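Side-chain contacts in UPF0201 protein MJ1564 (Methanocaldococcus jannaschii DSM 2661, PDB 2PZZ), which is of unknown function, an archaeal UPF0201 family member that resembles RNA-binding proteins in structure but is considered unlikely to bind RNA: residues L24-K29 with F82-Q87; A66-L71 with D115-I120. All coordinates share one frame; numbering follows the deposited sequence.

Contact 1 of 2, residues L24-K29 with F82-Q87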
ATOM      1  N   LEU A  24      -5.495 -11.700   9.436  1.00 31.41           N
ATOM      2  CA  LEU A  24      -6.025 -12.987   9.887  1.00 31.53           C
ATOM      3  C   LEU A  24      -5.562 -14.158   9.031  1.00 31.53           C
ATOM      4  O   LEU A  24      -5.408 -15.258   9.548  1.00 35.08           O
ATOM      5  CB  LEU A  24      -7.561 -12.929   9.978  1.00 28.34           C
ATOM      6  CG  LEU A  24      -8.024 -11.887  11.017  1.00 30.24           C
ATOM      7  CD1 LEU A  24      -9.524 -11.654  10.929  1.00 31.58           C
ATOM      8  CD2 LEU A  24      -7.635 -12.347  12.422  1.00 30.74           C
ATOM      9  N   ASN A  25      -5.308 -13.933   7.740  1.00 29.92           N
ATOM     10  CA  ASN A  25      -4.831 -15.020   6.885  1.00 29.26           C
ATOM     11  C   ASN A  25      -3.479 -15.532   7.347  1.00 30.51           C
ATOM     12  O   ASN A  25      -3.117 -16.676   7.058  1.00 29.51           O
ATOM     13  CB  ASN A  25      -4.693 -14.585   5.415  1.00 31.28           C
ATOM     14  CG  ASN A  25      -6.026 -14.426   4.721  1.00 32.64           C
ATOM     15  OD1 ASN A  25      -7.037 -14.981   5.160  1.00 33.81           O
ATOM     16  ND2 ASN A  25      -6.038 -13.672   3.622  1.00 31.54           N
ATOM     17  N   ILE A  26      -2.717 -14.688   8.044  1.00 30.11           N
ATOM     18  CA  ILE A  26      -1.401 -15.102   8.533  1.00 29.41           C
ATOM     19  C   ILE A  26      -1.440 -15.387  10.043  1.00 30.56           C
ATOM     20  O   ILE A  26      -0.745 -16.281  10.532  1.00 30.61           O
ATOM     21  CB  ILE A  26      -0.328 -14.019   8.252  1.00 30.02           C
ATOM     22  CG1 ILE A  26      -0.433 -13.538   6.798  1.00 31.69           C
ATOM     23  CG2 ILE A  26       1.074 -14.584   8.502  1.00 29.27           C
ATOM     24  CD1 ILE A  26      -0.169 -14.621   5.739  1.00 31.50           C
ATOM     25  N   PHE A  27      -2.275 -14.640  10.761  1.00 27.76           N
ATOM     26  CA  PHE A  27      -2.413 -14.776  12.204  1.00 27.41           C
ATOM     27  C   PHE A  27      -3.883 -14.914  12.563  1.00 28.64           C
ATOM     28  O   PHE A  27      -4.469 -14.003  13.129  1.00 28.15           O
ATOM     29  CB  PHE A  27      -1.816 -13.539  12.904  1.00 28.17           C
ATOM     30  CG  PHE A  27      -0.357 -13.327  12.609  1.00 28.04           C
ATOM     31  CD1 PHE A  27       0.608 -14.159  13.168  1.00 28.95           C
ATOM     32  CD2 PHE A  27       0.053 -12.322  11.729  1.00 28.36           C
ATOM     33  CE1 PHE A  27       1.984 -13.998  12.853  1.00 29.28           C
ATOM     34  CE2 PHE A  27       1.410 -12.147  11.404  1.00 28.28           C
ATOM     35  CZ  PHE A  27       2.382 -12.992  11.970  1.00 26.78           C
ATOM     36  N   PRO A  28      -4.490 -16.077  12.255  1.00 31.60           N
ATOM     37  CA  PRO A  28      -5.895 -16.429  12.496  1.00 32.47           C
ATOM     38  C   PRO A  28      -6.450 -16.160  13.897  1.00 33.86           C
ATOM     39  O   PRO A  28      -7.624 -15.813  14.035  1.00 34.86           O
ATOM     40  CB  PRO A  28      -5.939 -17.926  12.158  1.00 34.57           C
ATOM     41  CG  PRO A  28      -4.872 -18.085  11.147  1.00 35.57           C
ATOM     42  CD  PRO A  28      -3.756 -17.252  11.749  1.00 32.90           C
ATOM     43  N   LYS A  29      -5.622 -16.336  14.923  1.00 35.89           N
ATOM     44  CA  LYS A  29      -6.047 -16.127  16.310  1.00 38.04           C
ATOM     45  C   LYS A  29      -5.882 -14.704  16.831  1.00 38.77           C
ATOM     46  O   LYS A  29      -6.217 -14.419  17.978  1.00 36.71           O
ATOM     47  CB  LYS A  29      -5.280 -17.059  17.256  1.00 40.36           C
ATOM     48  CG  LYS A  29      -5.720 -18.522  17.237  1.00 47.39           C
ATOM     49  CD  LYS A  29      -5.148 -19.276  16.054  1.00 51.03           C
ATOM     50  CE  LYS A  29      -5.570 -20.750  16.082  1.00 54.57           C
ATOM     51  NZ  LYS A  29      -5.186 -21.431  17.355  1.00 54.82           N
ATOM     52  N   PHE A  82       9.686  -7.632  11.866  1.00 33.12           N
ATOM     53  CA  PHE A  82       9.763  -7.670  10.414  1.00 31.76           C
ATOM     54  C   PHE A  82       8.423  -7.227   9.871  1.00 30.67           C
ATOM     55  O   PHE A  82       7.459  -7.045  10.622  1.00 30.53           O
ATOM     56  CB  PHE A  82      10.087  -9.095   9.939  1.00 32.33           C
ATOM     57  CG  PHE A  82       9.096 -10.126  10.411  1.00 35.18           C
ATOM     58  CD1 PHE A  82       7.950 -10.406   9.665  1.00 33.24           C
ATOM     59  CD2 PHE A  82       9.288 -10.789  11.623  1.00 35.36           C
ATOM     60  CE1 PHE A  82       7.004 -11.332  10.115  1.00 34.48           C
ATOM     61  CE2 PHE A  82       8.342 -11.721  12.088  1.00 36.52           C
ATOM     62  CZ  PHE A  82       7.198 -11.991  11.330  1.00 35.00           C
ATOM     63  N   TYR A  83       8.366  -7.054   8.561  1.00 31.58           N
ATOM     64  CA  TYR A  83       7.148  -6.625   7.901  1.00 32.62           C
ATOM     65  C   TYR A  83       6.667  -7.708   6.959  1.00 31.48           C
ATOM     66  O   TYR A  83       7.445  -8.550   6.536  1.00 30.64           O
ATOM     67  CB  TYR A  83       7.398  -5.345   7.105  1.00 35.70           C
ATOM     68  CG  TYR A  83       7.553  -4.113   7.963  1.00 37.80           C
ATOM     69  CD1 TYR A  83       8.754  -3.831   8.612  1.00 40.12           C
ATOM     70  CD2 TYR A  83       6.489  -3.238   8.139  1.00 39.85           C
ATOM     71  CE1 TYR A  83       8.886  -2.697   9.416  1.00 40.77           C
ATOM     72  CE2 TYR A  83       6.609  -2.105   8.937  1.00 42.70           C
ATOM     73  CZ  TYR A  83       7.810  -1.843   9.570  1.00 41.62           C
ATOM     74  OH  TYR A  83       7.921  -0.718  10.348  1.00 44.23           O
ATOM     75  N   LEU A  84       5.373  -7.699   6.660  1.00 31.36           N
ATOM     76  CA  LEU A  84       4.798  -8.666   5.732  1.00 31.87           C
ATOM     77  C   LEU A  84       4.101  -7.865   4.655  1.00 31.87           C
ATOM     78  O   LEU A  84       3.486  -6.821   4.933  1.00 30.54           O
ATOM     79  CB  LEU A  84       3.785  -9.577   6.424  1.00 30.60           C
ATOM     80  CG  LEU A  84       4.348 -10.578   7.436  1.00 34.77           C
ATOM     81  CD1 LEU A  84       3.213 -11.417   8.014  1.00 35.72           C
ATOM     82  CD2 LEU A  84       5.379 -11.463   6.761  1.00 36.74           C
ATOM     83  N   ASN A  85       4.203  -8.341   3.421  1.00 31.19           N
ATOM     84  CA  ASN A  85       3.551  -7.651   2.320  1.00 30.58           C
ATOM     85  C   ASN A  85       2.052  -7.800   2.543  1.00 31.45           C
ATOM     86  O   ASN A  85       1.543  -8.904   2.740  1.00 32.14           O
ATOM     87  CB  ASN A  85       3.941  -8.281   0.997  1.00 32.05           C
ATOM     88  CG  ASN A  85       3.368  -7.532  -0.173  1.00 33.50           C
ATOM     89  OD1 ASN A  85       2.153  -7.284  -0.240  1.00 30.91           O
ATOM     90  ND2 ASN A  85       4.233  -7.148  -1.101  1.00 36.04           N
ATOM     91  N   LYS A  86       1.349  -6.681   2.521  1.00 32.70           N
ATOM     92  CA  LYS A  86      -0.084  -6.657   2.755  1.00 32.75           C
ATOM     93  C   LYS A  86      -0.887  -7.282   1.611  1.00 33.89           C
ATOM     94  O   LYS A  86      -1.934  -7.899   1.848  1.00 32.87           O
ATOM     95  CB  LYS A  86      -0.510  -5.199   2.993  1.00 33.27           C
ATOM     96  CG  LYS A  86      -1.767  -5.015   3.794  1.00 38.29           C
ATOM     97  CD  LYS A  86      -1.713  -3.742   4.653  1.00 34.52           C
ATOM     98  CE  LYS A  86      -1.375  -2.507   3.843  1.00 35.41           C
ATOM     99  NZ  LYS A  86      -1.800  -1.244   4.525  1.00 33.89           N
ATOM    100  N   GLN A  87      -0.386  -7.138   0.383  1.00 30.88           N
ATOM    101  CA  GLN A  87      -1.076  -7.661  -0.798  1.00 31.62           C
ATOM    102  C   GLN A  87      -0.877  -9.164  -0.920  1.00 32.90           C
ATOM    103  O   GLN A  87      -1.802  -9.900  -1.273  1.00 34.04           O
ATOM    104  CB  GLN A  87      -0.574  -6.932  -2.052  1.00 31.36           C
ATOM    105  CG  GLN A  87      -0.510  -5.405  -1.861  1.00 29.50           C
ATOM    106  CD  GLN A  87      -1.820  -4.834  -1.339  1.00 32.64           C
ATOM    107  OE1 GLN A  87      -1.837  -3.821  -0.624  1.00 32.54           O
ATOM    108  NE2 GLN A  87      -2.929  -5.473  -1.695  1.00 32.08           N
TER
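Two first torsions turn Ile26 and Phe27 onto Leu84: Ile26 holds CG2 anti to its backbone N, and Phe27 has CG anti to its own carbonyl carbon (chi1 -60°), which swings the ring toward the strand. Leu84 answers with a single methyl. Its CD1 lies 3.9 Å from Ile26 CG2 and equally far, 3.9 Å, from Phe27 CE2. The leucine and the phenylalanine reach for each other from opposite directions, and the methyl meets the ring obliquely. Ile26 CG2 also sits 3.8 Å above the plane of the Phe27 ring, offset toward its rim, so the isoleucine methyl touches both the ring and the leucine. All three side chains are buried.

This is how the last part of helix 16-26 and the residues that follow it pack on strand 79-84, an outermost strand of the chain's five-stranded antiparallel sheet. Phe27 also rests on Val106 of the adjacent strand 104-109, while Ile26 reaches Leu54 and Leu57 of helix 52-60. Just past Leu84 the strand gives way to helix 86-90, with Asn85 as its N-cap. Asn85 OD1 takes the amide of Gln87 at 2.6 Å from N, the donor lying almost in line with the side-chain carbonyl, although the N-H...O angle of 131° leaves the bond well bent. The same oxygen accepts from Ala88 N.

Contact 2 of 2, residues A66-L71 with D115-I120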
ATOM      1  N   ALA A  66      14.529 -17.633   3.584  1.00 41.31           N
ATOM      2  CA  ALA A  66      14.321 -16.195   3.575  1.00 41.54           C
ATOM      3  C   ALA A  66      13.833 -15.738   4.948  1.00 40.99           C
ATOM      4  O   ALA A  66      14.316 -14.750   5.490  1.00 42.10           O
ATOM      5  CB  ALA A  66      13.304 -15.816   2.500  1.00 40.02           C
ATOM      6  N   ALA A  67      12.871 -16.467   5.503  1.00 39.29           N
ATOM      7  CA  ALA A  67      12.317 -16.125   6.803  1.00 39.52           C
ATOM      8  C   ALA A  67      13.395 -16.112   7.884  1.00 39.08           C
ATOM      9  O   ALA A  67      13.449 -15.193   8.694  1.00 40.15           O
ATOM     10  CB  ALA A  67      11.205 -17.102   7.173  1.00 38.03           C
ATOM     11  N   ARG A  68      14.260 -17.121   7.883  1.00 39.08           N
ATOM     12  CA  ARG A  68      15.327 -17.202   8.874  1.00 40.60           C
ATOM     13  C   ARG A  68      16.220 -15.967   8.829  1.00 41.76           C
ATOM     14  O   ARG A  68      16.559 -15.393   9.858  1.00 41.37           O
ATOM     15  CB  ARG A  68      16.167 -18.456   8.639  1.00 40.30           C
ATOM     16  CG  ARG A  68      17.310 -18.651   9.638  1.00 40.85           C
ATOM     17  CD  ARG A  68      16.852 -18.552  11.107  1.00 37.86           C
ATOM     18  NE  ARG A  68      17.921 -19.031  11.972  1.00 36.75           N
ATOM     19  CZ  ARG A  68      18.160 -20.315  12.205  1.00 38.38           C
ATOM     20  NH1 ARG A  68      17.383 -21.244  11.660  1.00 36.44           N
ATOM     21  NH2 ARG A  68      19.219 -20.674  12.917  1.00 40.44           N
HETATM   22  N   MSE A  69      16.587 -15.553   7.620  1.00 44.96           N
HETATM   23  CA  MSE A  69      17.439 -14.392   7.454  1.00 45.12           C
HETATM   24  C   MSE A  69      16.733 -13.135   7.957  1.00 43.22           C
HETATM   25  O   MSE A  69      17.327 -12.327   8.674  1.00 42.47           O
HETATM   26  CB  MSE A  69      17.816 -14.213   5.982  1.00 52.40           C
HETATM   27  CG  MSE A  69      18.842 -13.110   5.745  1.00 60.72           C
HETATM   28 SE   MSE A  69      18.942 -12.535   3.895  1.00 76.04          SE
HETATM   29  CE  MSE A  69      17.721 -11.035   4.047  1.00 67.08           C
ATOM     30  N   VAL A  70      15.467 -12.964   7.582  1.00 39.69           N
ATOM     31  CA  VAL A  70      14.721 -11.784   8.009  1.00 37.87           C
ATOM     32  C   VAL A  70      14.521 -11.723   9.529  1.00 37.36           C
ATOM     33  O   VAL A  70      14.643 -10.661  10.136  1.00 35.07           O
ATOM     34  CB  VAL A  70      13.343 -11.713   7.313  1.00 38.15           C
ATOM     35  CG1 VAL A  70      12.533 -10.555   7.873  1.00 35.68           C
ATOM     36  CG2 VAL A  70      13.534 -11.541   5.791  1.00 38.63           C
ATOM     37  N   LEU A  71      14.217 -12.861  10.139  1.00 37.45           N
ATOM     38  CA  LEU A  71      14.013 -12.903  11.584  1.00 37.35           C
ATOM     39  C   LEU A  71      15.302 -12.603  12.361  1.00 35.90           C
ATOM     40  O   LEU A  71      15.270 -11.902  13.372  1.00 33.34           O
ATOM     41  CB  LEU A  71      13.447 -14.265  11.999  1.00 39.70           C
ATOM     42  CG  LEU A  71      12.100 -14.597  11.340  1.00 44.07           C
ATOM     43  CD1 LEU A  71      11.545 -15.922  11.865  1.00 42.77           C
ATOM     44  CD2 LEU A  71      11.123 -13.465  11.613  1.00 43.23           C
ATOM     45  N   ASP A 115      13.790 -18.394  24.878  1.00 43.64           N
ATOM     46  CA  ASP A 115      15.013 -17.897  24.251  1.00 44.65           C
ATOM     47  C   ASP A 115      14.565 -17.462  22.850  1.00 44.15           C
ATOM     48  O   ASP A 115      14.062 -18.278  22.080  1.00 41.46           O
ATOM     49  CB  ASP A 115      16.052 -19.019  24.142  1.00 47.23           C
ATOM     50  CG  ASP A 115      17.389 -18.535  23.595  1.00 50.78           C
ATOM     51  OD1 ASP A 115      17.438 -17.451  22.981  1.00 51.75           O
ATOM     52  OD2 ASP A 115      18.398 -19.252  23.767  1.00 53.61           O
ATOM     53  N   ILE A 116      14.740 -16.183  22.527  1.00 44.14           N
ATOM     54  CA  ILE A 116      14.310 -15.656  21.234  1.00 43.99           C
ATOM     55  C   ILE A 116      14.927 -16.386  20.033  1.00 45.39           C
ATOM     56  O   ILE A 116      14.262 -16.571  19.015  1.00 43.82           O
ATOM     57  CB  ILE A 116      14.583 -14.124  21.139  1.00 44.40           C
ATOM     58  CG1 ILE A 116      13.525 -13.465  20.246  1.00 46.26           C
ATOM     59  CG2 ILE A 116      16.002 -13.852  20.621  1.00 43.49           C
ATOM     60  CD1 ILE A 116      13.629 -13.799  18.798  1.00 47.73           C
HETATM   61  N   MSE A 117      16.179 -16.821  20.157  1.00 46.11           N
HETATM   62  CA  MSE A 117      16.831 -17.532  19.062  1.00 48.07           C
HETATM   63  C   MSE A 117      16.219 -18.910  18.852  1.00 46.54           C
HETATM   64  O   MSE A 117      16.204 -19.414  17.732  1.00 46.78           O
HETATM   65  CB  MSE A 117      18.337 -17.678  19.312  1.00 52.62           C
HETATM   66  CG  MSE A 117      19.207 -16.902  18.326  1.00 60.80           C
HETATM   67 SE   MSE A 117      18.971 -17.433  16.461  1.00 68.57          SE
HETATM   68  CE  MSE A 117      20.459 -18.653  16.305  1.00 66.34           C
ATOM     69  N   LYS A 118      15.725 -19.525  19.926  1.00 45.26           N
ATOM     70  CA  LYS A 118      15.104 -20.837  19.808  1.00 43.58           C
ATOM     71  C   LYS A 118      13.751 -20.686  19.138  1.00 41.85           C
ATOM     72  O   LYS A 118      13.309 -21.574  18.411  1.00 39.61           O
ATOM     73  CB  LYS A 118      14.938 -21.498  21.179  1.00 47.48           C
ATOM     74  CG  LYS A 118      16.195 -22.217  21.663  1.00 52.31           C
ATOM     75  CD  LYS A 118      15.937 -23.007  22.939  1.00 56.78           C
ATOM     76  CE  LYS A 118      17.176 -23.787  23.364  1.00 59.33           C
ATOM     77  NZ  LYS A 118      16.893 -24.703  24.507  1.00 63.40           N
ATOM     78  N   ILE A 119      13.097 -19.554  19.392  1.00 40.42           N
ATOM     79  CA  ILE A 119      11.796 -19.265  18.795  1.00 40.69           C
ATOM     80  C   ILE A 119      11.998 -19.207  17.283  1.00 41.31           C
ATOM     81  O   ILE A 119      11.227 -19.788  16.507  1.00 39.74           O
ATOM     82  CB  ILE A 119      11.261 -17.884  19.259  1.00 43.15           C
ATOM     83  CG1 ILE A 119      10.958 -17.908  20.761  1.00 43.84           C
ATOM     84  CG2 ILE A 119      10.020 -17.495  18.450  1.00 40.55           C
ATOM     85  CD1 ILE A 119       9.789 -18.761  21.122  1.00 42.37           C
ATOM     86  N   ILE A 120      13.057 -18.506  16.881  1.00 39.64           N
ATOM     87  CA  ILE A 120      13.372 -18.333  15.471  1.00 40.11           C
ATOM     88  C   ILE A 120      13.757 -19.625  14.769  1.00 40.14           C
ATOM     89  O   ILE A 120      13.348 -19.853  13.634  1.00 39.23           O
ATOM     90  CB  ILE A 120      14.491 -17.287  15.285  1.00 38.55           C
ATOM     91  CG1 ILE A 120      13.979 -15.912  15.724  1.00 38.08           C
ATOM     92  CG2 ILE A 120      14.933 -17.246  13.825  1.00 37.03           C
ATOM     93  CD1 ILE A 120      14.997 -14.792  15.585  1.00 39.25           C
TER
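Helix against helix, nearly antiparallel, is the arrangement here: 66-71 of helix 64-73 faces 116-120 at the start of helix 116-123, with the short axes 161° apart in direction and 11.0 Å apart at closest approach. Ile120 does most of the bridging. With CG1 anti to the carbonyl carbon (chi1 -66°), CG2 falls anti to the backbone N, which aims that methyl between two residues one helical turn apart, and it lies 3.6 Å from Arg68 CD and 3.8 Å from Leu71 CB. The other branch runs past Leu71 in the opposite sense and ends with CD1 3.7 Å from Leu71 O, packing against a carbonyl oxygen that accepts a hydrogen bond from Thr80 OG1.

Arg68 crosses Ile120 at about a right angle, offering its aliphatic part to the methyl. A bend at chi2 (51°) carries the guanidinium onward, where NH2 comes 4.1 Å from CE of the selenomethionine Met117, a looser touch. The polar atoms of this arginine are held elsewhere: NE makes a salt bridge with Glu72 and NH1 gives a hydrogen bond to Ala124 O, which probably fix the bend and keep the aliphatic part over Ile120. An alanine in place of Ile120 would take away both branches and would probably leave a gap between the helices, with Arg68 CD and Leu71 CB losing the methyl they share.

At the start of the second helix, Asp115 is the N-cap, its OD1 accepting from Met117 N at 3.2 Å. Leu71 also touches Ile123 farther along helix 116-123 and Phe82 of strand 79-84, while Ile116 reaches Thr80 on that same strand; both helices therefore meet strand 79-84 as well as each other.

Contacts 1 and 2 have centres about 17 Å apart and alternate along the chain: 24-29, then 66-71, 82-87 and finally 115-120. Strand 79-84 connects them. It follows helix 64-73 directly, and its Phe82 packs against that helix, with Phe82 CD2 3.2 Å from Leu71 CD2 and Phe82 CB 3.5 Å from Val70 CG1. The centre of contact 1 lies about 5 Å from the centre of the chain, that of contact 2 about 12 Å. Together they join helix 16-26, helix 64-73 and the late helix 116-123 around one strand of the antiparallel sheet, tying early and late parts of the chain into continuous apolar packing.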